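Local atomic coordinates of branched-chain-amino-acid aminotransferase (Pseudomonas sp. UW4, PDB entry 6JIF), a protein that catalyses the reversible, pyridoxal-phosphate-dependent transfer of an amino group between branched-chain amino acids and 2-oxoglutarate. Residues B[76-84]-B[142-151]; B[187-195]-B[208-219]. All coordinates share one frame; numbering follows the deposited sequence.

Contact 1: residues B[76-84]-B[142-151]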
loop_
_atom_site.group_PDB
_atom_site.type_symbol
_atom_site.label_atom_id
_atom_site.label_comp_id
_atom_site.label_asym_id
_atom_site.label_seq_id
_atom_site.Cartn_x
_atom_site.Cartn_y
_atom_site.Cartn_z
ATOM N N GLN B 76 1.072 -5.000 -5.624
ATOM C CA GLN B 76 1.059 -4.225 -6.860
ATOM C C GLN B 76 2.343 -3.421 -6.925
ATOM O O GLN B 76 2.841 -2.943 -5.892
ATOM C CB GLN B 76 -0.138 -3.236 -6.893
ATOM C CG GLN B 76 -0.138 -2.245 -5.768
ATOM C CD GLN B 76 -1.444 -1.482 -5.702
ATOM O OE1 GLN B 76 -1.464 -0.255 -5.842
ATOM N NE2 GLN B 76 -2.542 -2.180 -5.523
ATOM N N CYS B 77 2.822 -3.217 -8.144
ATOM C CA CYS B 77 3.968 -2.338 -8.380
ATOM C C CYS B 77 3.870 -1.759 -9.783
ATOM O O CYS B 77 3.182 -2.318 -10.659
ATOM C CB CYS B 77 5.314 -3.039 -8.184
ATOM S SG CYS B 77 5.763 -4.244 -9.463
ATOM N N PHE B 78 4.543 -0.623 -9.994
ATOM C CA PHE B 78 4.504 -0.071 -11.340
ATOM C C PHE B 78 5.809 0.633 -11.715
ATOM O O PHE B 78 6.694 0.863 -10.889
ATOM C CB PHE B 78 3.290 0.870 -11.507
ATOM C CG PHE B 78 3.420 2.220 -10.817
ATOM C CD1 PHE B 78 4.045 3.312 -11.421
ATOM C CD2 PHE B 78 2.916 2.384 -9.547
ATOM C CE1 PHE B 78 4.101 4.545 -10.770
ATOM C CE2 PHE B 78 2.968 3.643 -8.896
ATOM C CZ PHE B 78 3.578 4.672 -9.473
ATOM N N GLU B 79 5.919 0.956 -13.003
ATOM C CA GLU B 79 7.055 1.687 -13.543
ATOM C C GLU B 79 6.537 2.856 -14.393
ATOM O O GLU B 79 5.352 2.961 -14.714
ATOM C CB GLU B 79 7.966 0.786 -14.401
ATOM C CG GLU B 79 9.011 -0.028 -13.550
ATOM C CD GLU B 79 9.930 0.891 -12.758
ATOM O OE1 GLU B 79 10.178 2.039 -13.245
ATOM O OE2 GLU B 79 10.311 0.523 -11.621
ATOM N N GLY B 80 7.464 3.700 -14.810
ATOM C CA GLY B 80 7.109 4.839 -15.677
ATOM C C GLY B 80 8.302 5.189 -16.540
ATOM O O GLY B 80 9.413 5.361 -16.021
ATOM N N MET B 81 8.107 5.274 -17.855
ATOM C CA MET B 81 9.208 5.653 -18.754
ATOM C C MET B 81 8.634 6.399 -19.961
ATOM O O MET B 81 7.433 6.337 -20.230
ATOM C CB MET B 81 10.002 4.434 -19.237
ATOM C CG MET B 81 9.159 3.638 -20.235
ATOM S SD MET B 81 9.754 1.999 -20.489
ATOM C CE MET B 81 9.373 1.442 -18.836
ATOM N N LYS B 82 9.489 7.098 -20.702
ATOM C CA LYS B 82 9.002 7.842 -21.863
ATOM C C LYS B 82 9.704 7.452 -23.169
ATOM O O LYS B 82 10.894 7.089 -23.188
ATOM C CB LYS B 82 9.167 9.364 -21.670
ATOM C CG LYS B 82 8.105 9.969 -20.768
ATOM C CD LYS B 82 8.387 11.454 -20.509
ATOM C CE LYS B 82 7.577 11.963 -19.315
ATOM N NZ LYS B 82 7.916 13.405 -19.084
ATOM N N ALA B 83 8.961 7.588 -24.271
ATOM C CA ALA B 83 9.528 7.535 -25.613
ATOM C C ALA B 83 9.336 8.902 -26.228
ATOM O O ALA B 83 8.341 9.557 -25.932
ATOM C CB ALA B 83 8.866 6.472 -26.496
ATOM N N TYR B 84 10.326 9.341 -27.005
ATOM C CA TYR B 84 10.407 10.672 -27.595
ATOM C C TYR B 84 10.640 10.575 -29.104
ATOM O O TYR B 84 11.458 9.762 -29.566
ATOM C CB TYR B 84 11.547 11.457 -26.967
ATOM C CG TYR B 84 11.533 11.534 -25.472
ATOM C CD1 TYR B 84 12.096 10.509 -24.686
ATOM C CD2 TYR B 84 10.983 12.612 -24.821
ATOM C CE1 TYR B 84 12.095 10.580 -23.305
ATOM C CE2 TYR B 84 10.993 12.691 -23.440
ATOM C CZ TYR B 84 11.542 11.671 -22.691
ATOM O OH TYR B 84 11.539 11.723 -21.315
ATOM N N GLY B 142 6.517 17.103 -26.123
ATOM C CA GLY B 142 5.687 15.994 -25.704
ATOM C C GLY B 142 6.432 14.673 -25.715
ATOM O O GLY B 142 7.578 14.580 -26.099
ATOM N N ALA B 143 5.772 13.646 -25.215
ATOM C CA ALA B 143 6.380 12.311 -25.165
ATOM C C ALA B 143 5.267 11.286 -25.099
ATOM O O ALA B 143 4.119 11.608 -24.815
ATOM C CB ALA B 143 7.311 12.165 -23.963
ATOM N N LEU B 144 5.621 10.032 -25.304
ATOM C CA LEU B 144 4.692 8.935 -25.053
ATOM C C LEU B 144 5.080 8.254 -23.733
ATOM O O LEU B 144 6.173 7.675 -23.608
ATOM C CB LEU B 144 4.713 7.950 -26.221
ATOM C CG LEU B 144 3.696 6.811 -26.056
ATOM C CD1 LEU B 144 2.273 7.374 -26.280
ATOM C CD2 LEU B 144 3.994 5.716 -27.077
ATOM N N TYR B 145 4.210 8.329 -22.741
ATOM C CA TYR B 145 4.506 7.754 -21.442
ATOM C C TYR B 145 4.005 6.330 -21.417
ATOM O O TYR B 145 2.903 6.054 -21.888
ATOM C CB TYR B 145 3.828 8.566 -20.354
ATOM C CG TYR B 145 4.061 8.112 -18.932
ATOM C CD1 TYR B 145 5.200 8.478 -18.246
ATOM C CD2 TYR B 145 3.105 7.365 -18.274
ATOM C CE1 TYR B 145 5.393 8.076 -16.912
ATOM C CE2 TYR B 145 3.282 6.943 -16.980
ATOM C CZ TYR B 145 4.412 7.308 -16.298
ATOM O OH TYR B 145 4.551 6.911 -14.964
ATOM N N LEU B 146 4.842 5.430 -20.914
ATOM C CA LEU B 146 4.495 4.032 -20.718
ATOM C C LEU B 146 4.398 3.753 -19.228
ATOM O O LEU B 146 5.322 4.111 -18.482
ATOM C CB LEU B 146 5.559 3.121 -21.313
ATOM C CG LEU B 146 5.379 2.723 -22.766
ATOM C CD1 LEU B 146 5.390 3.980 -23.578
ATOM C CD2 LEU B 146 6.569 1.763 -23.172
ATOM N N ARG B 147 3.321 3.039 -18.833
ATOM C CA ARG B 147 3.015 2.589 -17.485
ATOM C C ARG B 147 2.965 1.053 -17.444
ATOM O O ARG B 147 1.889 0.444 -17.656
ATOM C CB ARG B 147 1.691 3.212 -17.011
ATOM C CG ARG B 147 1.152 2.680 -15.665
ATOM C CD ARG B 147 2.162 2.824 -14.539
ATOM N NE ARG B 147 2.499 4.236 -14.308
ATOM C CZ ARG B 147 1.898 5.053 -13.424
ATOM N NH1 ARG B 147 0.900 4.645 -12.670
ATOM N NH2 ARG B 147 2.299 6.322 -13.307
ATOM N N PRO B 148 4.100 0.384 -17.232
ATOM C CA PRO B 148 4.057 -1.053 -16.896
ATOM C C PRO B 148 3.675 -1.231 -15.442
ATOM O O PRO B 148 3.961 -0.380 -14.603
ATOM C CB PRO B 148 5.493 -1.557 -17.112
ATOM C CG PRO B 148 6.229 -0.397 -17.865
ATOM C CD PRO B 148 5.474 0.870 -17.454
ATOM N N PHE B 149 3.048 -2.383 -15.155
ATOM C CA PHE B 149 2.683 -2.703 -13.784
ATOM C C PHE B 149 2.443 -4.204 -13.670
ATOM O O PHE B 149 2.099 -4.872 -14.641
ATOM C CB PHE B 149 1.447 -1.914 -13.309
ATOM C CG PHE B 149 0.178 -2.108 -14.145
ATOM C CD1 PHE B 149 0.030 -1.512 -15.393
ATOM C CD2 PHE B 149 -0.902 -2.822 -13.624
ATOM C CE1 PHE B 149 -1.146 -1.675 -16.113
ATOM C CE2 PHE B 149 -2.100 -3.012 -14.358
ATOM C CZ PHE B 149 -2.217 -2.413 -15.598
ATOM N N VAL B 150 2.674 -4.708 -12.473
ATOM C CA VAL B 150 2.445 -6.107 -12.153
ATOM C C VAL B 150 1.508 -6.138 -10.936
ATOM O O VAL B 150 1.692 -5.363 -9.991
ATOM C CB VAL B 150 3.750 -6.849 -11.847
ATOM C CG1 VAL B 150 3.439 -8.322 -11.495
ATOM C CG2 VAL B 150 4.684 -6.786 -13.056
ATOM N N ILE B 151 0.473 -6.993 -10.997
ATOM C CA ILE B 151 -0.536 -7.019 -9.940
ATOM C C ILE B 151 -0.922 -8.473 -9.614
ATOM O O ILE B 151 -1.027 -9.299 -10.521
ATOM C CB ILE B 151 -1.787 -6.209 -10.339
ATOM C CG1 ILE B 151 -2.386 -6.683 -11.646
ATOM C CG2 ILE B 151 -1.534 -4.699 -10.284
ATOM C CD1 ILE B 151 -3.828 -6.201 -11.761
#
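R147 lays its guanidinium flat over one face of the F78 ring, shifted toward the rim, with centres 4.0 Å apart and planes at 22°. The arginine leaves its strand pointing away from 76-84, and two bends (chi2 56°, chi3 62°) fold the chain back to the ring. Y145 meets the same guanidinium in its plane: its OH accepts a bond of 2.9 Å from R147 NH2 and a weak one from NE. That hydroxyl also sits 3.4 Å from G80 CA, where any side chain would collide with it. On the other face of the sheet M81 reaches across, its CG 3.8 Å from L146 CB and its CE 3.8 Å from P148 CG. C77-V150, M81-L146 and A83-L144 are hydrogen-bonded pairs of two antiparallel strands; between the first two, a lone bond of 2.9 Å runs from E79 N to P148 O. The carboxylate of E79 turns away to N99 and R102, the latter a residue of the cofactor pocket. With an alanine at R147, the F78 face loses its flat cover and Y145 OH is likely to be left without this donor. Flat stacking, in-plane bonding and a bond from NH1 to Y73 OH of the second subunit together fix the rotation of this buried cation, tying the sheet to the dimer interface.

Contact 2: residues B[187-195]-B[208-219]. With PLP (pyridoxal-5'-phosphate), chain D.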
loop_
_atom_site.group_PDB
_atom_site.type_symbol
_atom_site.label_atom_id
_atom_site.label_comp_id
_atom_site.label_asym_id
_atom_site.label_seq_id
_atom_site.Cartn_x
_atom_site.Cartn_y
_atom_site.Cartn_z
ATOM N N PHE B 187 7.043 24.166 -1.916
ATOM C CA PHE B 187 6.625 22.894 -1.301
ATOM C C PHE B 187 6.620 23.053 0.206
ATOM O O PHE B 187 7.257 23.970 0.735
ATOM C CB PHE B 187 7.548 21.718 -1.709
ATOM C CG PHE B 187 7.568 21.431 -3.203
ATOM C CD1 PHE B 187 8.298 22.214 -4.052
ATOM C CD2 PHE B 187 6.832 20.358 -3.721
ATOM C CE1 PHE B 187 8.329 21.936 -5.441
ATOM C CE2 PHE B 187 6.853 20.087 -5.048
ATOM C CZ PHE B 187 7.612 20.899 -5.931
ATOM N N GLN B 188 5.896 22.162 0.911
ATOM C CA GLN B 188 5.716 22.245 2.362
ATOM C C GLN B 188 6.185 20.967 3.054
ATOM O O GLN B 188 5.791 19.872 2.654
ATOM C CB GLN B 188 4.254 22.453 2.706
ATOM C CG GLN B 188 4.025 22.687 4.185
ATOM C CD GLN B 188 2.578 22.808 4.500
ATOM O OE1 GLN B 188 1.770 21.931 4.196
ATOM N NE2 GLN B 188 2.214 23.938 5.107
ATOM N N ILE B 189 7.002 21.098 4.091
ATOM C CA ILE B 189 7.369 19.888 4.871
ATOM C C ILE B 189 6.126 19.269 5.481
ATOM O O ILE B 189 5.262 19.955 6.020
ATOM C CB ILE B 189 8.404 20.225 5.961
ATOM C CG1 ILE B 189 9.721 20.653 5.327
ATOM C CG2 ILE B 189 8.613 19.041 6.934
ATOM C CD1 ILE B 189 10.260 19.758 4.208
ATOM N N SER B 190 6.030 17.931 5.415
ATOM C CA SER B 190 4.896 17.236 5.999
ATOM C C SER B 190 5.297 16.557 7.303
ATOM O O SER B 190 6.441 16.147 7.480
ATOM C CB SER B 190 4.367 16.173 5.028
ATOM O OG SER B 190 3.298 15.444 5.628
ATOM N N SER B 191 4.342 16.449 8.217
ATOM C CA SER B 191 4.551 15.675 9.441
ATOM C C SER B 191 4.258 14.204 9.241
ATOM O O SER B 191 4.560 13.385 10.138
ATOM C CB SER B 191 3.673 16.212 10.539
ATOM O OG SER B 191 2.327 15.943 10.226
ATOM N N TYR B 192 3.729 13.846 8.080
ATOM C CA TYR B 192 3.365 12.454 7.842
ATOM C C TYR B 192 4.476 11.707 7.132
ATOM O O TYR B 192 5.439 12.295 6.671
ATOM C CB TYR B 192 2.067 12.396 7.029
ATOM C CG TYR B 192 0.879 12.919 7.843
ATOM C CD1 TYR B 192 0.252 12.125 8.772
ATOM C CD2 TYR B 192 0.416 14.213 7.664
ATOM C CE1 TYR B 192 -0.808 12.613 9.548
ATOM C CE2 TYR B 192 -0.657 14.691 8.385
ATOM C CZ TYR B 192 -1.264 13.905 9.317
ATOM O OH TYR B 192 -2.328 14.430 10.023
ATOM N N ASP B 193 4.351 10.361 7.050
ATOM C CA ASP B 193 5.375 9.546 6.389
ATOM C C ASP B 193 4.849 8.828 5.143
ATOM O O ASP B 193 3.813 8.170 5.206
ATOM C CB ASP B 193 5.915 8.454 7.347
ATOM C CG ASP B 193 6.534 9.009 8.636
ATOM O OD1 ASP B 193 7.373 9.936 8.543
ATOM O OD2 ASP B 193 6.198 8.494 9.739
ATOM N N ARG B 194 5.589 8.870 4.039
ATOM C CA ARG B 194 5.229 8.011 2.903
ATOM C C ARG B 194 5.698 6.579 3.125
ATOM O O ARG B 194 5.147 5.648 2.511
ATOM C CB ARG B 194 5.806 8.509 1.559
ATOM C CG ARG B 194 7.321 8.767 1.578
ATOM C CD ARG B 194 7.903 9.020 0.162
ATOM N NE ARG B 194 7.922 7.800 -0.664
ATOM C CZ ARG B 194 8.910 6.886 -0.657
ATOM N NH1 ARG B 194 10.003 7.040 0.097
ATOM N NH2 ARG B 194 8.831 5.833 -1.483
ATOM N N ALA B 195 6.722 6.383 3.948
ATOM C CA ALA B 195 7.252 5.026 4.080
ATOM C C ALA B 195 7.901 4.882 5.441
ATOM O O ALA B 195 8.333 5.860 6.051
ATOM C CB ALA B 195 8.281 4.686 2.985
ATOM N N ASN B 208 3.075 2.923 -0.858
ATOM C CA ASN B 208 3.802 4.175 -0.575
ATOM C C ASN B 208 2.994 5.376 -1.048
ATOM O O ASN B 208 2.921 6.440 -0.375
ATOM C CB ASN B 208 5.141 4.192 -1.291
ATOM C CG ASN B 208 6.023 3.014 -0.971
ATOM O OD1 ASN B 208 5.942 2.456 0.113
ATOM N ND2 ASN B 208 6.954 2.697 -1.915
ATOM N N TYR B 209 2.379 5.221 -2.244
ATOM C CA TYR B 209 1.527 6.289 -2.760
ATOM C C TYR B 209 0.264 6.471 -1.915
ATOM O O TYR B 209 -0.227 7.594 -1.735
ATOM C CB TYR B 209 1.154 5.979 -4.179
ATOM C CG TYR B 209 2.362 6.151 -5.092
ATOM C CD1 TYR B 209 2.688 7.421 -5.569
ATOM C CD2 TYR B 209 3.166 5.104 -5.416
ATOM C CE1 TYR B 209 3.767 7.635 -6.378
ATOM C CE2 TYR B 209 4.266 5.306 -6.274
ATOM C CZ TYR B 209 4.559 6.597 -6.734
ATOM O OH TYR B 209 5.619 6.879 -7.570
ATOM N N ALA B 210 -0.339 5.379 -1.465
ATOM C CA ALA B 210 -1.537 5.533 -0.642
ATOM C C ALA B 210 -1.231 6.330 0.608
ATOM O O ALA B 210 -2.038 7.156 1.050
ATOM C CB ALA B 210 -2.125 4.178 -0.263
ATOM N N ALA B 211 -0.077 6.071 1.202
ATOM C CA ALA B 211 0.341 6.845 2.353
ATOM C C ALA B 211 0.575 8.311 2.017
ATOM O O ALA B 211 0.623 9.123 2.950
ATOM C CB ALA B 211 1.591 6.196 2.944
ATOM N N SER B 212 0.863 8.629 0.747
ATOM C CA SER B 212 1.075 10.022 0.351
ATOM C C SER B 212 -0.233 10.765 0.036
ATOM O O SER B 212 -0.199 11.992 -0.078
ATOM C CB SER B 212 2.008 10.065 -0.889
ATOM O OG SER B 212 1.337 9.776 -2.142
ATOM N N LEU B 213 -1.377 10.077 -0.103
ATOM C CA LEU B 213 -2.602 10.765 -0.573
ATOM C C LEU B 213 -3.040 11.884 0.356
ATOM O O LEU B 213 -3.217 13.056 -0.065
ATOM C CB LEU B 213 -3.739 9.743 -0.723
ATOM C CG LEU B 213 -3.539 8.779 -1.882
ATOM C CD1 LEU B 213 -4.492 7.592 -1.814
ATOM C CD2 LEU B 213 -3.797 9.607 -3.128
ATOM N N MET B 214 -3.257 11.551 1.631
ATOM C CA MET B 214 -3.699 12.594 2.559
ATOM C C MET B 214 -2.635 13.681 2.774
ATOM O O MET B 214 -2.999 14.889 2.804
ATOM C CB MET B 214 -4.159 11.939 3.873
ATOM C CG MET B 214 -4.671 12.921 4.891
ATOM S SD MET B 214 -3.250 13.444 5.822
ATOM C CE MET B 214 -2.904 12.007 6.838
ATOM N N PRO B 215 -1.346 13.358 2.998
ATOM C CA PRO B 215 -0.340 14.430 3.174
ATOM C C PRO B 215 -0.198 15.331 1.968
ATOM O O PRO B 215 -0.068 16.579 2.117
ATOM C CB PRO B 215 0.964 13.661 3.432
ATOM C CG PRO B 215 0.535 12.315 3.908
ATOM C CD PRO B 215 -0.800 12.023 3.334
ATOM N N GLY B 216 -0.254 14.726 0.786
ATOM C CA GLY B 216 -0.185 15.511 -0.434
ATOM C C GLY B 216 -1.376 16.419 -0.544
ATOM O O GLY B 216 -1.244 17.580 -0.896
ATOM N N SER B 217 -2.550 15.908 -0.177
ATOM C CA SER B 217 -3.772 16.694 -0.235
ATOM C C SER B 217 -3.717 17.869 0.736
ATOM O O SER B 217 -4.162 18.981 0.413
ATOM C CB SER B 217 -4.960 15.776 0.080
ATOM O OG SER B 217 -6.151 16.474 -0.233
ATOM N N LYS B 218 -3.143 17.639 1.927
ATOM C CA LYS B 218 -3.034 18.685 2.937
ATOM C C LYS B 218 -2.067 19.782 2.499
ATOM O O LYS B 218 -2.345 20.970 2.707
ATOM C CB LYS B 218 -2.637 18.069 4.277
ATOM C CG LYS B 218 -3.854 17.579 5.023
ATOM C CD LYS B 218 -3.526 17.045 6.374
ATOM C CE LYS B 218 -4.815 16.936 7.196
ATOM N NZ LYS B 218 -4.644 15.976 8.334
ATOM N N ALA B 219 -0.939 19.414 1.876
ATOM C CA ALA B 219 -0.044 20.431 1.334
ATOM C C ALA B 219 -0.721 21.216 0.213
ATOM O O ALA B 219 -0.559 22.433 0.111
ATOM C CB ALA B 219 1.259 19.775 0.832
HETATM N N1 PLP D . 10.467 9.484 -5.683
HETATM C C2 PLP D . 9.365 8.706 -5.492
HETATM C C2A PLP D . 8.833 8.619 -4.097
HETATM C C3 PLP D . 8.811 7.983 -6.550
HETATM O O3 PLP D . 7.737 7.163 -6.322
HETATM C C4 PLP D . 9.371 8.100 -7.849
HETATM C C4A PLP D . 8.935 7.188 -8.981
HETATM C C5 PLP D . 10.495 8.937 -7.990
HETATM C C6 PLP D . 11.016 9.586 -6.911
HETATM C C5A PLP D . 11.168 9.237 -9.293
HETATM O O4P PLP D . 11.555 8.081 -9.934
HETATM P P PLP D . 11.878 8.150 -11.495
HETATM O O1P PLP D . 12.919 9.212 -11.753
HETATM O O2P PLP D . 12.451 6.749 -11.754
HETATM O O3P PLP D . 10.629 8.465 -12.312
HETATM O O HOH W 1 1.388 17.208 4.521
HETATM O O HOH W 2 1.067 9.057 5.607
HETATM O O HOH W 3 4.775 2.597 2.765
HETATM O O HOH W 4 5.272 7.758 -2.110
#
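M214 sets its terminal methyl almost squarely over the Y192 ring, CE lying 3.5 Å from the ring centroid and 14° off the normal, a CH-pi contact. SD follows over the same face, 4.1 Å from the centroid, making this a Met-aromatic pair. Bends at chi2 and chi3 (-88° and -74°) curl the methionine up from the helix so that it meets the tyrosine at about a right angle. P215 presses on the root of the tyrosine side chain, its CG 3.5 Å from Y192 CB, while K218 NZ makes a weak hydrogen bond of 3.3 Å to Y192 OH. S190 OG accepts from Y192 N in an ST turn, and water 1 links that hydroxyl to P215 O. Because proline has no N-H to give, the helix is kinked at P215 and A211 O lacks the usual bond from four residues on; water 2 stands 2.7 Å from A211 O and also close to D193 O. Farther along, A211 CB packs against R194 O at 3.6 Å, and water 4 accepts from R194 NE and gives a weak bond to N208 O. NH2 and NH1 of R194 bond to G201 O and S262 O, which hold the guanidinium with one face toward PLP C2A. Y209, on another side of the helix, shares a very short hydrogen bond of 2.5 Å between its OH and PLP O3. Q188 OE1 lies 3.7 Å from A219 CA, its NE2 bonded to D316. The contact joins the first strand, 185-189, and the segment after it to helix 206-221 of a beta-alpha-beta unit; the closing strand, 227-230, lies parallel to 185-189, touching S212 and P215 through Y229, and strand 308-317 flanks 185-189 as its other parallel neighbour.

Overall arrangement
Contact 1 belongs to the seven-stranded antiparallel sheet and contact 2 to the beta-alpha-beta unit of the mixed sheet, consistent with the two-part build of class IV aminotransferases, which hold PLP between them. Their centres lie about 23 Å apart, yet the two meet where F78 CZ comes 3.3 Å from Y209 CE2. Contact 1 comes near the cofactor without touching it: the E79 side chain stops about 5 Å from PLP between nearest atoms, and K82 bonds to the carbonyl of pocket residue T305. Contact 2 supplies R194 and Y209 to the pocket itself. Y73 of the second subunit touches both, bonding to R147 and setting its ring edge-to-face with Y209, which places the junction at the dimer interface.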